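Local atomic coordinates of deoxyribose-phosphate aldolase (Toxoplasma gondii, PDB entry 4EIV), a protein that belongs to the deoxyribose-phosphate aldolase family of enzymes and folds as an eight-stranded parallel TIM barrel. Residues 49-52 with 56-59; 29-34 with 233-238; 18-23 with 284-289; 240-245 with 276-281; 205-210 with 255-260. All blocks are in the same frame, centred on the assembly; numbering follows the deposited sequence.

Interaction 1 of 5, residues 49-52 with 56-59; sequences KIAA and AIVG
Ala51 and Ile57 meet where helix 41-52 gives way to strand 59-62, the turn from the outer helix layer back to the sheet that recurs round a TIM barrel. The methyl of Ala51 faces the CG1 branch of Ile57, its CB lying 3.6 Å from the terminal CD1 of that isoleucine. Ile57 holds CG1 between its own backbone N and carbonyl carbon (chi1 66°), which folds the longer branch back over the helix while CG2 stays beside the backbone N. Val32 of strand 30-34 touches both Ala51 and Ile57, and Leu276 of helix 273-284 packs on Ile57, so this small apolar pair lies between the sheet and the outer helices. Beside the methyl contact the backbones are joined by a hydrogen bond. Ile57 N donates to Ala51 O at 3.0 Å with an almost straight N-H...O angle of 171°, the donor approaching nearly along the C=O axis. The same oxygen gathers softer neighbours: CG1 of Ile57 lies alongside it, and Ala56 presents its CA-H. The methyl of Ala56 passes beside the chain there, its CB 3.9 Å from Ala52 O.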
# COMPACT_ATOMS: atom_id res chain seq x y z
N LYS A 49 18.44 9.19 -14.10
CA LYS A 49 17.69 8.72 -15.25
C LYS A 49 16.97 7.41 -14.97
O LYS A 49 15.81 7.24 -15.35
CB LYS A 49 18.61 8.61 -16.46
CG LYS A 49 18.96 9.99 -17.01
CD LYS A 49 20.09 9.95 -18.02
CE LYS A 49 20.51 11.36 -18.41
NZ LYS A 49 21.71 11.38 -19.30
N ILE A 50 17.65 6.48 -14.29
CA ILE A 50 17.02 5.19 -13.94
C ILE A 50 16.00 5.40 -12.79
O ILE A 50 14.94 4.81 -12.79
CB ILE A 50 18.05 4.10 -13.59
CG1 ILE A 50 19.02 3.90 -14.77
CG2 ILE A 50 17.35 2.80 -13.20
CD1 ILE A 50 18.36 3.54 -16.08
N ALA A 51 16.32 6.29 -11.85
CA ALA A 51 15.38 6.63 -10.78
C ALA A 51 14.06 7.19 -11.31
O ALA A 51 12.98 6.79 -10.86
CB ALA A 51 16.03 7.66 -9.82
N ALA A 52 14.15 8.07 -12.30
CA ALA A 52 13.00 8.79 -12.82
C ALA A 52 12.22 8.11 -13.93
O ALA A 52 11.16 8.60 -14.29
CB ALA A 52 13.42 10.20 -13.26
N ALA A 56 8.45 6.06 -11.67
CA ALA A 56 9.52 6.67 -10.91
C ALA A 56 9.56 6.18 -9.47
O ALA A 56 8.52 5.90 -8.86
CB ALA A 56 9.37 8.18 -10.90
N ILE A 57 10.77 6.12 -8.94
CA ILE A 57 10.95 5.80 -7.53
C ILE A 57 10.68 7.07 -6.72
O ILE A 57 10.31 8.11 -7.28
CB ILE A 57 12.35 5.23 -7.24
CG1 ILE A 57 13.47 6.24 -7.48
CG2 ILE A 57 12.55 3.92 -8.02
CD1 ILE A 57 14.84 5.81 -6.98
N VAL A 58 10.86 7.01 -5.40
CA VAL A 58 10.55 8.18 -4.58
C VAL A 58 11.54 9.33 -4.81
O VAL A 58 11.15 10.48 -4.97
CB VAL A 58 10.52 7.84 -3.06
CG1 VAL A 58 10.14 9.06 -2.25
CG2 VAL A 58 9.55 6.67 -2.78
N GLY A 59 12.82 9.03 -4.77
CA GLY A 59 13.83 10.07 -4.86
C GLY A 59 15.25 9.60 -4.93
O GLY A 59 15.54 8.39 -5.04

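Interaction 2 of 5, residues 29-34 with 233-238; sequences FFEVAA and GIKIEV
Lys235 sets CG anti to its backbone N (chi1 174°) and keeps the rest of its chain extended, while Glu31 holds CG beside its own backbone N (chi1 -68°) and is likewise straight beyond it. These settings send both side chains into the interior of the barrel, where they converge at a slant across the place of strand 267-271, which lies between strands 30-34 and 233-237 in the sheet. NZ of Lys235 donates to OE1 of Glu31 at 2.7 Å, a short salt bridge that uses the anti side of the carboxylate and lies 28° out of its plane. The aliphatic end of the lysine follows the same oxygen closely, with CE of Lys235 3.2 Å from OE1 of Glu31. Water 1 adds a second link: it accepts from Lys235 NZ at 2.8 Å and donates to Glu31 O at 2.9 Å. The pair belongs to a wider ionic cluster, for Lys235 NZ also bridges to Glu118, and OE2 of Glu31 pairs with Arg268 and Lys154. Both Glu31 and Lys235 are buried. NZ lies between Glu31 and Glu118, whose OE1 atoms are close to each other, so the lysine probably brings these two carboxylates together, while its bonds to both and to the water should limit its own rotation.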
# COMPACT_ATOMS: atom_id res chain seq x y z
N PHE A 29 8.93 2.59 -2.87
CA PHE A 29 9.56 3.00 -1.61
C PHE A 29 11.00 3.49 -1.76
O PHE A 29 11.59 3.99 -0.80
CB PHE A 29 9.67 1.82 -0.64
CG PHE A 29 8.38 1.13 -0.32
CD1 PHE A 29 7.21 1.86 -0.14
CD2 PHE A 29 8.35 -0.25 -0.15
CE1 PHE A 29 6.02 1.21 0.17
CE2 PHE A 29 7.16 -0.90 0.18
CZ PHE A 29 6.00 -0.16 0.35
N PHE A 30 11.55 3.35 -2.96
CA PHE A 30 13.00 3.48 -3.11
C PHE A 30 13.56 4.86 -3.22
O PHE A 30 13.01 5.72 -3.91
CB PHE A 30 13.46 2.62 -4.33
CG PHE A 30 14.86 2.06 -4.22
CD1 PHE A 30 15.09 0.91 -3.49
CD2 PHE A 30 15.94 2.66 -4.84
CE1 PHE A 30 16.34 0.38 -3.39
CE2 PHE A 30 17.21 2.12 -4.74
CZ PHE A 30 17.40 0.99 -4.00
N GLU A 31 14.69 5.05 -2.52
CA GLU A 31 15.47 6.28 -2.59
C GLU A 31 16.91 5.84 -2.90
O GLU A 31 17.57 5.23 -2.06
CB GLU A 31 15.36 7.06 -1.28
CG GLU A 31 13.98 7.63 -1.05
CD GLU A 31 13.79 8.31 0.27
OE1 GLU A 31 14.50 7.98 1.23
OE2 GLU A 31 12.92 9.20 0.35
N VAL A 32 17.37 6.14 -4.10
CA VAL A 32 18.69 5.69 -4.54
C VAL A 32 19.78 6.66 -4.09
O VAL A 32 19.59 7.87 -4.12
CB VAL A 32 18.72 5.50 -6.08
CG1 VAL A 32 18.55 6.82 -6.84
CG2 VAL A 32 19.97 4.73 -6.52
N ALA A 33 20.90 6.11 -3.66
CA ALA A 33 22.03 6.89 -3.20
C ALA A 33 23.00 7.27 -4.31
O ALA A 33 23.35 6.45 -5.15
CB ALA A 33 22.80 6.09 -2.13
N ALA A 34 23.45 8.52 -4.30
CA ALA A 34 24.55 9.00 -5.14
C ALA A 34 25.30 10.01 -4.23
O ALA A 34 25.27 11.21 -4.47
CB ALA A 34 24.04 9.65 -6.43
N GLY A 233 8.16 8.26 10.11
CA GLY A 233 8.48 7.13 9.29
C GLY A 233 9.78 6.44 9.62
O GLY A 233 10.59 6.91 10.43
N ILE A 234 9.96 5.27 9.03
CA ILE A 234 11.22 4.54 9.12
C ILE A 234 11.76 4.32 7.71
O ILE A 234 11.02 3.95 6.79
CB ILE A 234 11.11 3.17 9.85
CG1 ILE A 234 12.49 2.57 10.07
CG2 ILE A 234 10.30 2.20 9.04
CD1 ILE A 234 12.46 1.29 10.86
N LYS A 235 13.05 4.60 7.56
CA LYS A 235 13.79 4.35 6.32
C LYS A 235 14.84 3.28 6.58
O LYS A 235 15.72 3.47 7.44
CB LYS A 235 14.44 5.61 5.77
CG LYS A 235 15.34 5.39 4.58
CD LYS A 235 15.75 6.64 3.86
CE LYS A 235 16.77 6.36 2.78
NZ LYS A 235 17.11 7.59 2.00
N ILE A 236 14.74 2.16 5.87
CA ILE A 236 15.65 1.04 5.97
C ILE A 236 16.66 1.21 4.85
O ILE A 236 16.32 1.12 3.67
CB ILE A 236 14.90 -0.29 5.89
CG1 ILE A 236 13.84 -0.40 7.00
CG2 ILE A 236 15.85 -1.45 5.98
CD1 ILE A 236 13.03 -1.68 7.02
N GLU A 237 17.88 1.57 5.24
CA GLU A 237 18.99 1.77 4.29
C GLU A 237 19.78 0.47 4.24
O GLU A 237 20.30 0.01 5.26
CB GLU A 237 19.84 2.97 4.71
CG GLU A 237 20.91 3.41 3.70
CD GLU A 237 22.13 2.52 3.67
OE1 GLU A 237 22.54 2.17 2.55
OE2 GLU A 237 22.66 2.17 4.76
N VAL A 238 19.81 -0.16 3.06
CA VAL A 238 20.30 -1.52 2.91
C VAL A 238 21.63 -1.65 2.23
O VAL A 238 22.08 -2.77 1.96
CB VAL A 238 19.26 -2.41 2.18
CG1 VAL A 238 17.92 -2.39 2.93
CG2 VAL A 238 19.07 -1.98 0.74
O HOH W 1 18.83 7.05 -0.15

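Interaction 3 of 5, residues 18-23 with 284-289; sequences YKQFTS and ESWDSV
The C-terminal tail beyond the last helix of the barrel runs past the N-terminal helix 17-27, and Gln20 joins the two by reaching Ser285 and Trp286. Its amide does two jobs. NE2 of Gln20 donates to OG of Ser285 at 2.9 Å, with an N-H...O angle of 162° and the hydroxyl oxygen close to the amide plane. Ser285 OG is also bonded to the carbonyl of Cys282, which ties the serine to the end of helix 273-284. Water 2 accepts a second bond from Gln20 NE2 at 2.9 Å and donates to Ser285 O at 3.2 Å, so the amide nitrogen is linked to both the hydroxyl and the carbonyl of one residue. The other side of the amide meets tryptophan: OE1 of Gln20 lies 3.5 Å from CD1 of Trp286, at the ring edge and near its plane. The amide and indole planes are 74° apart, and the two side chains cross almost at right angles. Trp286 carries its CG anti to the backbone N (chi1 178°), which turns the indole on past the glutamine; NE1 then bonds Asp248 of the second subunit. The whole forms a peripheral join of the two chain ends, outside the closed barrel and at the subunit interface.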
# COMPACT_ATOMS: atom_id res chain seq x y z
N TYR A 18 5.58 -13.01 -8.71
CA TYR A 18 5.88 -12.69 -7.33
C TYR A 18 7.08 -11.76 -7.21
O TYR A 18 7.04 -10.80 -6.44
CB TYR A 18 6.07 -13.98 -6.53
CG TYR A 18 4.88 -14.91 -6.67
CD1 TYR A 18 3.65 -14.57 -6.12
CD2 TYR A 18 4.99 -16.12 -7.35
CE1 TYR A 18 2.55 -15.39 -6.25
CE2 TYR A 18 3.88 -16.96 -7.48
CZ TYR A 18 2.68 -16.58 -6.91
OH TYR A 18 1.58 -17.40 -7.01
N LYS A 19 8.13 -12.04 -7.97
CA LYS A 19 9.29 -11.16 -7.99
C LYS A 19 8.91 -9.82 -8.61
O LYS A 19 9.34 -8.78 -8.13
CB LYS A 19 10.46 -11.81 -8.73
CG LYS A 19 11.04 -13.01 -8.00
CD LYS A 19 12.10 -13.75 -8.83
CE LYS A 19 12.69 -14.95 -8.11
NZ LYS A 19 13.52 -15.79 -9.01
N GLN A 20 8.12 -9.85 -9.68
CA GLN A 20 7.68 -8.63 -10.35
C GLN A 20 6.87 -7.74 -9.42
O GLN A 20 7.10 -6.53 -9.38
CB GLN A 20 6.90 -8.97 -11.62
CG GLN A 20 7.78 -9.60 -12.70
CD GLN A 20 7.01 -10.39 -13.74
OE1 GLN A 20 5.83 -10.68 -13.58
NE2 GLN A 20 7.69 -10.73 -14.83
N PHE A 21 5.99 -8.34 -8.62
CA PHE A 21 5.18 -7.56 -7.68
C PHE A 21 6.05 -6.98 -6.56
O PHE A 21 5.91 -5.83 -6.17
CB PHE A 21 4.03 -8.40 -7.10
CG PHE A 21 3.37 -7.73 -5.93
CD1 PHE A 21 2.72 -6.53 -6.07
CD2 PHE A 21 3.46 -8.29 -4.66
CE1 PHE A 21 2.17 -5.90 -4.95
CE2 PHE A 21 2.93 -7.69 -3.57
CZ PHE A 21 2.30 -6.49 -3.70
N THR A 22 6.96 -7.79 -6.06
CA THR A 22 7.86 -7.34 -5.00
C THR A 22 8.73 -6.21 -5.51
O THR A 22 8.90 -5.19 -4.82
CB THR A 22 8.71 -8.51 -4.46
OG1 THR A 22 7.82 -9.52 -4.00
CG2 THR A 22 9.63 -8.07 -3.31
N SER A 23 9.26 -6.35 -6.73
CA SER A 23 10.08 -5.29 -7.32
C SER A 23 9.29 -4.00 -7.48
O SER A 23 9.78 -2.92 -7.14
CB SER A 23 10.59 -5.71 -8.70
OG SER A 23 11.47 -6.82 -8.61
N GLU A 284 10.27 -4.52 -15.27
CA GLU A 284 10.10 -4.37 -16.71
C GLU A 284 9.84 -5.68 -17.44
O GLU A 284 9.43 -5.67 -18.58
CB GLU A 284 11.27 -3.59 -17.31
CG GLU A 284 11.22 -2.11 -16.92
CD GLU A 284 12.41 -1.31 -17.38
OE1 GLU A 284 13.33 -1.89 -18.01
OE2 GLU A 284 12.43 -0.08 -17.12
N SER A 285 10.08 -6.82 -16.78
CA SER A 285 9.76 -8.11 -17.39
C SER A 285 8.26 -8.46 -17.32
O SER A 285 7.82 -9.40 -17.97
CB SER A 285 10.61 -9.23 -16.79
OG SER A 285 10.30 -9.52 -15.45
N TRP A 286 7.49 -7.70 -16.53
CA TRP A 286 6.05 -7.93 -16.45
C TRP A 286 5.33 -7.37 -17.69
O TRP A 286 5.62 -6.25 -18.12
CB TRP A 286 5.50 -7.27 -15.17
CG TRP A 286 4.01 -7.40 -15.03
CD1 TRP A 286 3.31 -8.54 -14.74
CD2 TRP A 286 3.04 -6.36 -15.17
NE1 TRP A 286 1.97 -8.27 -14.70
CE2 TRP A 286 1.77 -6.95 -14.97
CE3 TRP A 286 3.11 -4.99 -15.46
CZ2 TRP A 286 0.58 -6.21 -15.03
CZ3 TRP A 286 1.93 -4.27 -15.52
CH2 TRP A 286 0.69 -4.88 -15.31
N ASP A 287 4.40 -8.14 -18.26
CA ASP A 287 3.64 -7.73 -19.45
C ASP A 287 2.38 -6.98 -19.05
O ASP A 287 1.44 -7.56 -18.49
CB ASP A 287 3.28 -8.98 -20.28
CG ASP A 287 2.60 -8.64 -21.61
OD1 ASP A 287 2.49 -7.45 -21.99
OD2 ASP A 287 2.17 -9.61 -22.29
N SER A 288 2.35 -5.67 -19.33
CA SER A 288 1.20 -4.82 -18.99
C SER A 288 0.08 -4.88 -20.02
O SER A 288 -1.04 -4.43 -19.74
CB SER A 288 1.64 -3.35 -18.93
OG SER A 288 1.82 -2.82 -20.24
N VAL A 289 0.38 -5.41 -21.20
CA VAL A 289 -0.58 -5.44 -22.30
C VAL A 289 -1.58 -6.59 -22.15
O VAL A 289 -1.21 -7.76 -22.28
CB VAL A 289 0.13 -5.52 -23.68
CG1 VAL A 289 -0.88 -5.42 -24.82
CG2 VAL A 289 1.19 -4.41 -23.82
O HOH W 2 7.16 -12.41 -17.12

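Interaction 4 of 5, residues 240-245 with 276-281; sequences DVHMAE and LKELRD
Met243 opens helix 243-257 and packs on Leu279 and Glu278 of helix 273-284, the next helix in the outer layer of the TIM barrel. The tight part is apolar. SD of Met243 lies 3.6 Å from CD2 of Leu279, and Met243 CG is almost as near the same methyl, the two chains meeting at a slant. Leu26 and Leu27 of helix 17-27 pack on Leu279, while Tyr18 of the second subunit packs on Met243. Toward solvent the contact becomes polar and hydrated. Glu278, its CG anti to the backbone N (chi1 -177°) and its chain extended, stretches to the start of the neighbouring helix, just after His242 at the N-cap position. Met243 N donates to Glu278 OE1 at 2.8 Å, coming from above the carboxylate plane at 44° to it. The negative group thus sits by the amino end of a helix, which would probably favour it electrostatically. The His242 ring stands nearly perpendicular to the carboxylate and offers its edge to OE1. Water 3 lies between these two groups, donating to Glu278 OE1 and lying 3.2 Å from His242 ND1. Water 4 serves the second oxygen, taking the N-H of Ala244 and donating to Glu278 OE2 at 2.9 Å.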
# COMPACT_ATOMS: atom_id res chain seq x y z
N ASP A 240 24.36 -2.19 -0.33
CA ASP A 240 24.47 -2.78 -1.66
C ASP A 240 23.95 -4.21 -1.77
O ASP A 240 24.34 -4.96 -2.67
CB ASP A 240 25.92 -2.65 -2.15
CG ASP A 240 26.33 -1.19 -2.35
OD1 ASP A 240 27.26 -0.73 -1.63
OD2 ASP A 240 25.67 -0.50 -3.17
N VAL A 241 23.06 -4.59 -0.86
CA VAL A 241 22.44 -5.92 -0.93
C VAL A 241 21.51 -6.06 -2.13
O VAL A 241 21.12 -5.07 -2.76
CB VAL A 241 21.66 -6.28 0.35
CG1 VAL A 241 22.62 -6.29 1.57
CG2 VAL A 241 20.50 -5.35 0.54
N HIS A 242 21.15 -7.30 -2.43
CA HIS A 242 20.26 -7.63 -3.54
C HIS A 242 18.77 -7.59 -3.16
O HIS A 242 18.40 -7.41 -2.00
CB HIS A 242 20.61 -9.01 -4.10
CG HIS A 242 22.01 -9.11 -4.59
ND1 HIS A 242 22.43 -8.51 -5.76
CD2 HIS A 242 23.09 -9.77 -4.10
CE1 HIS A 242 23.71 -8.76 -5.95
NE2 HIS A 242 24.14 -9.53 -4.96
N MET A 243 17.92 -7.75 -4.17
CA MET A 243 16.48 -7.70 -3.96
C MET A 243 15.97 -8.71 -2.92
O MET A 243 15.10 -8.37 -2.13
CB MET A 243 15.72 -7.86 -5.28
CG MET A 243 14.21 -7.75 -5.14
SD MET A 243 13.30 -7.74 -6.70
CE MET A 243 13.66 -9.37 -7.30
N ALA A 244 16.50 -9.93 -2.91
CA ALA A 244 16.00 -10.92 -1.95
C ALA A 244 16.17 -10.51 -0.50
O ALA A 244 15.24 -10.62 0.32
CB ALA A 244 16.70 -12.24 -2.19
N GLU A 245 17.35 -9.98 -0.17
CA GLU A 245 17.61 -9.50 1.18
C GLU A 245 16.70 -8.32 1.51
O GLU A 245 16.23 -8.17 2.63
CB GLU A 245 19.09 -9.07 1.34
CG GLU A 245 20.11 -10.21 1.41
CD GLU A 245 20.44 -10.90 0.09
OE1 GLU A 245 21.21 -11.89 0.11
OE2 GLU A 245 19.97 -10.48 -1.00
N LEU A 276 18.77 -0.65 -7.53
CA LEU A 276 17.75 0.03 -8.32
C LEU A 276 17.60 -0.62 -9.70
O LEU A 276 16.48 -0.90 -10.15
CB LEU A 276 18.07 1.52 -8.47
CG LEU A 276 17.16 2.30 -9.42
CD1 LEU A 276 15.68 2.15 -9.01
CD2 LEU A 276 17.60 3.75 -9.51
N LYS A 277 18.72 -0.89 -10.36
CA LYS A 277 18.67 -1.53 -11.66
C LYS A 277 18.11 -2.96 -11.59
O LYS A 277 17.35 -3.34 -12.46
CB LYS A 277 20.04 -1.48 -12.35
CG LYS A 277 20.43 -0.05 -12.79
CD LYS A 277 21.78 0.06 -13.50
CE LYS A 277 22.95 -0.08 -12.54
NZ LYS A 277 24.24 0.13 -13.25
N GLU A 278 18.43 -3.70 -10.54
CA GLU A 278 17.87 -5.04 -10.36
C GLU A 278 16.35 -4.95 -10.24
O GLU A 278 15.61 -5.72 -10.86
CB GLU A 278 18.44 -5.73 -9.11
CG GLU A 278 17.92 -7.17 -8.95
CD GLU A 278 18.36 -7.89 -7.69
OE1 GLU A 278 18.94 -7.26 -6.78
OE2 GLU A 278 18.16 -9.11 -7.62
N LEU A 279 15.87 -3.98 -9.47
CA LEU A 279 14.44 -3.83 -9.26
C LEU A 279 13.75 -3.47 -10.57
O LEU A 279 12.74 -4.08 -10.94
CB LEU A 279 14.15 -2.74 -8.23
CG LEU A 279 14.65 -2.98 -6.80
CD1 LEU A 279 14.36 -1.75 -5.94
CD2 LEU A 279 14.03 -4.22 -6.19
N ARG A 280 14.30 -2.49 -11.27
CA ARG A 280 13.67 -2.01 -12.49
C ARG A 280 13.69 -3.07 -13.59
O ARG A 280 12.69 -3.26 -14.30
CB ARG A 280 14.26 -0.67 -12.94
CG ARG A 280 13.28 0.01 -13.87
CD ARG A 280 13.61 1.42 -14.19
NE ARG A 280 13.44 2.41 -13.12
CZ ARG A 280 12.28 2.85 -12.62
NH1 ARG A 280 11.11 2.28 -12.94
NH2 ARG A 280 12.29 3.82 -11.75
N ASP A 281 14.80 -3.80 -13.71
CA ASP A 281 14.89 -4.88 -14.68
C ASP A 281 13.82 -5.95 -14.42
O ASP A 281 13.19 -6.46 -15.35
CB ASP A 281 16.30 -5.48 -14.70
CG ASP A 281 17.35 -4.53 -15.30
OD1 ASP A 281 16.99 -3.43 -15.81
OD2 ASP A 281 18.55 -4.86 -15.26
O HOH W 3 21.30 -5.70 -6.88
O HOH W 4 18.06 -10.92 -5.36

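Interaction 5 of 5, residues 205-210 with 255-260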
# COMPACT_ATOMS: atom_id res chain seq x y z
N ALA A 205 11.38 1.65 19.42
CA ALA A 205 11.52 3.04 19.83
C ALA A 205 10.40 3.91 19.28
O ALA A 205 9.81 4.74 20.00
CB ALA A 205 12.88 3.60 19.39
N LEU A 206 10.10 3.75 18.01
CA LEU A 206 9.03 4.53 17.40
C LEU A 206 7.66 4.18 17.99
O LEU A 206 6.86 5.08 18.26
CB LEU A 206 9.04 4.33 15.90
CG LEU A 206 7.99 5.12 15.14
CD1 LEU A 206 8.01 6.59 15.49
CD2 LEU A 206 8.22 4.89 13.67
N ARG A 207 7.40 2.89 18.21
CA ARG A 207 6.12 2.44 18.79
C ARG A 207 5.91 3.09 20.15
O ARG A 207 4.85 3.64 20.44
CB ARG A 207 6.11 0.91 18.93
CG ARG A 207 4.79 0.34 19.45
CD ARG A 207 4.73 -1.20 19.40
NE ARG A 207 5.19 -1.69 18.09
CZ ARG A 207 6.33 -2.34 17.85
NH1 ARG A 207 7.17 -2.70 18.82
NH2 ARG A 207 6.64 -2.69 16.60
N GLU A 208 6.95 3.05 20.99
CA GLU A 208 6.86 3.61 22.33
C GLU A 208 6.77 5.11 22.32
O GLU A 208 6.09 5.69 23.16
CB GLU A 208 8.04 3.14 23.17
CG GLU A 208 7.98 1.66 23.41
CD GLU A 208 9.16 1.13 24.18
OE1 GLU A 208 9.10 -0.06 24.55
OE2 GLU A 208 10.13 1.88 24.43
N TYR A 209 7.45 5.76 21.39
CA TYR A 209 7.38 7.20 21.28
C TYR A 209 5.96 7.66 20.93
O TYR A 209 5.45 8.66 21.48
CB TYR A 209 8.38 7.69 20.23
CG TYR A 209 8.44 9.18 20.17
CD1 TYR A 209 9.13 9.91 21.13
CD2 TYR A 209 7.78 9.88 19.16
CE1 TYR A 209 9.17 11.28 21.09
CE2 TYR A 209 7.82 11.25 19.11
CZ TYR A 209 8.52 11.95 20.07
OH TYR A 209 8.56 13.32 20.04
N MET A 210 5.31 6.91 20.04
CA MET A 210 3.94 7.24 19.62
C MET A 210 2.90 7.09 20.73
O MET A 210 1.89 7.80 20.73
CB MET A 210 3.51 6.40 18.42
CG MET A 210 4.30 6.64 17.15
SD MET A 210 4.43 8.36 16.62
CE MET A 210 4.74 8.06 14.88
N PHE A 255 5.05 -7.71 9.88
CA PHE A 255 4.88 -8.48 11.10
C PHE A 255 5.01 -7.59 12.34
O PHE A 255 4.19 -7.68 13.26
CB PHE A 255 5.88 -9.65 11.15
CG PHE A 255 5.64 -10.59 12.29
CD1 PHE A 255 4.56 -11.47 12.26
CD2 PHE A 255 6.47 -10.59 13.40
CE1 PHE A 255 4.33 -12.34 13.31
CE2 PHE A 255 6.24 -11.47 14.46
CZ PHE A 255 5.17 -12.34 14.41
N GLU A 256 6.04 -6.75 12.39
CA GLU A 256 6.27 -5.94 13.57
C GLU A 256 5.45 -4.66 13.64
O GLU A 256 5.01 -4.29 14.72
CB GLU A 256 7.74 -5.56 13.71
CG GLU A 256 8.67 -6.76 13.78
CD GLU A 256 10.04 -6.39 14.32
OE1 GLU A 256 10.11 -5.44 15.13
OE2 GLU A 256 11.03 -7.08 13.98
N ASN A 257 5.26 -4.01 12.50
CA ASN A 257 4.60 -2.70 12.46
C ASN A 257 3.25 -2.66 11.77
O ASN A 257 2.61 -1.61 11.76
CB ASN A 257 5.57 -1.72 11.82
CG ASN A 257 6.86 -1.60 12.61
OD1 ASN A 257 6.81 -1.48 13.84
ND2 ASN A 257 8.01 -1.65 11.93
N GLY A 258 2.82 -3.78 11.21
CA GLY A 258 1.52 -3.87 10.56
C GLY A 258 1.54 -3.61 9.07
O GLY A 258 2.42 -2.91 8.56
N PRO A 259 0.54 -4.13 8.35
CA PRO A 259 0.48 -3.91 6.91
C PRO A 259 0.40 -2.45 6.51
O PRO A 259 0.93 -2.06 5.46
CB PRO A 259 -0.77 -4.70 6.48
CG PRO A 259 -1.53 -4.94 7.71
CD PRO A 259 -0.56 -5.00 8.82
N ARG A 260 -0.22 -1.62 7.34
CA ARG A 260 -0.34 -0.20 7.05
C ARG A 260 0.98 0.56 7.20
O ARG A 260 1.06 1.72 6.82
CB ARG A 260 -1.41 0.42 7.93
CG ARG A 260 -2.81 -0.10 7.63
CD ARG A 260 -3.84 0.51 8.58
NE ARG A 260 -5.20 0.09 8.25
CZ ARG A 260 -5.75 -1.09 8.56
NH1 ARG A 260 -7.01 -1.35 8.20
NH2 ARG A 260 -5.05 -2.03 9.21
O HOH W 5 4.45 -1.21 15.60
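Arg207 of helix 196-210 reaches across to the carboxyl end of helix 243-257, where Glu256 and Asn257 receive its guanidinium. The direct polar contacts are all made by NH2. It gives a weak hydrogen bond to OD1 of Asn257 at 3.0 Å, with an N-H...O angle of only 121°. The guanidinium and amide planes are 30° apart, and the oxygen approaches the guanidinium obliquely. NH2 of Arg207 also lies 3.0 Å from the backbone O of Glu256. Arg207 sends CG anti to its backbone N and then bends at chi3 (-47°), which swings the head round to the neighbouring helix. Hydration supplies a further link: water 5 sits in the guanidinium plane, accepts from Arg207 NE at 2.6 Å and donates to Asn257 OD1 at 3.0 Å, so the amide oxygen is approached by both the arginine and its water. Electrostatics add a longer-range term. Glu256 OE1 lies 4.7 Å from Arg207 NH2, close enough for a probable weak attraction, though the charged atoms do not touch; the other carboxylate oxygen is bonded to Gln252. The positive head also stands beside a helix end, whose carbonyl oxygens probably favour it. ND2 of Asn257 bonds Ser203 of helix 196-210, a second tie to that helix one turn before Arg207. Helices 196-210 and 243-257, which flank strand 233-237 in the chain, are thereby joined as neighbours in the outer helical layer of the TIM barrel.

Interactions 1 and 2 are buried, interaction 4 is partly so, and interactions 3 and 5 lie at the surface. Charge is paired directly in interaction 2, inside the barrel, whereas interaction 1 combines a backbone bond with small apolar groups between sheet and helices. These two touch through backbone bonds of Val58 with Phe30 and Gly59 with Val32. Interaction 4 lies against both, its Leu276 reaching Ile57 and Phe30. Helix 243-257 serves interaction 4 at its start and interaction 5 at its end, with centres about 26 Å apart. Waters bridge polar groups in interactions 2 to 5; interactions 3, 4 and 5 also border the second subunit.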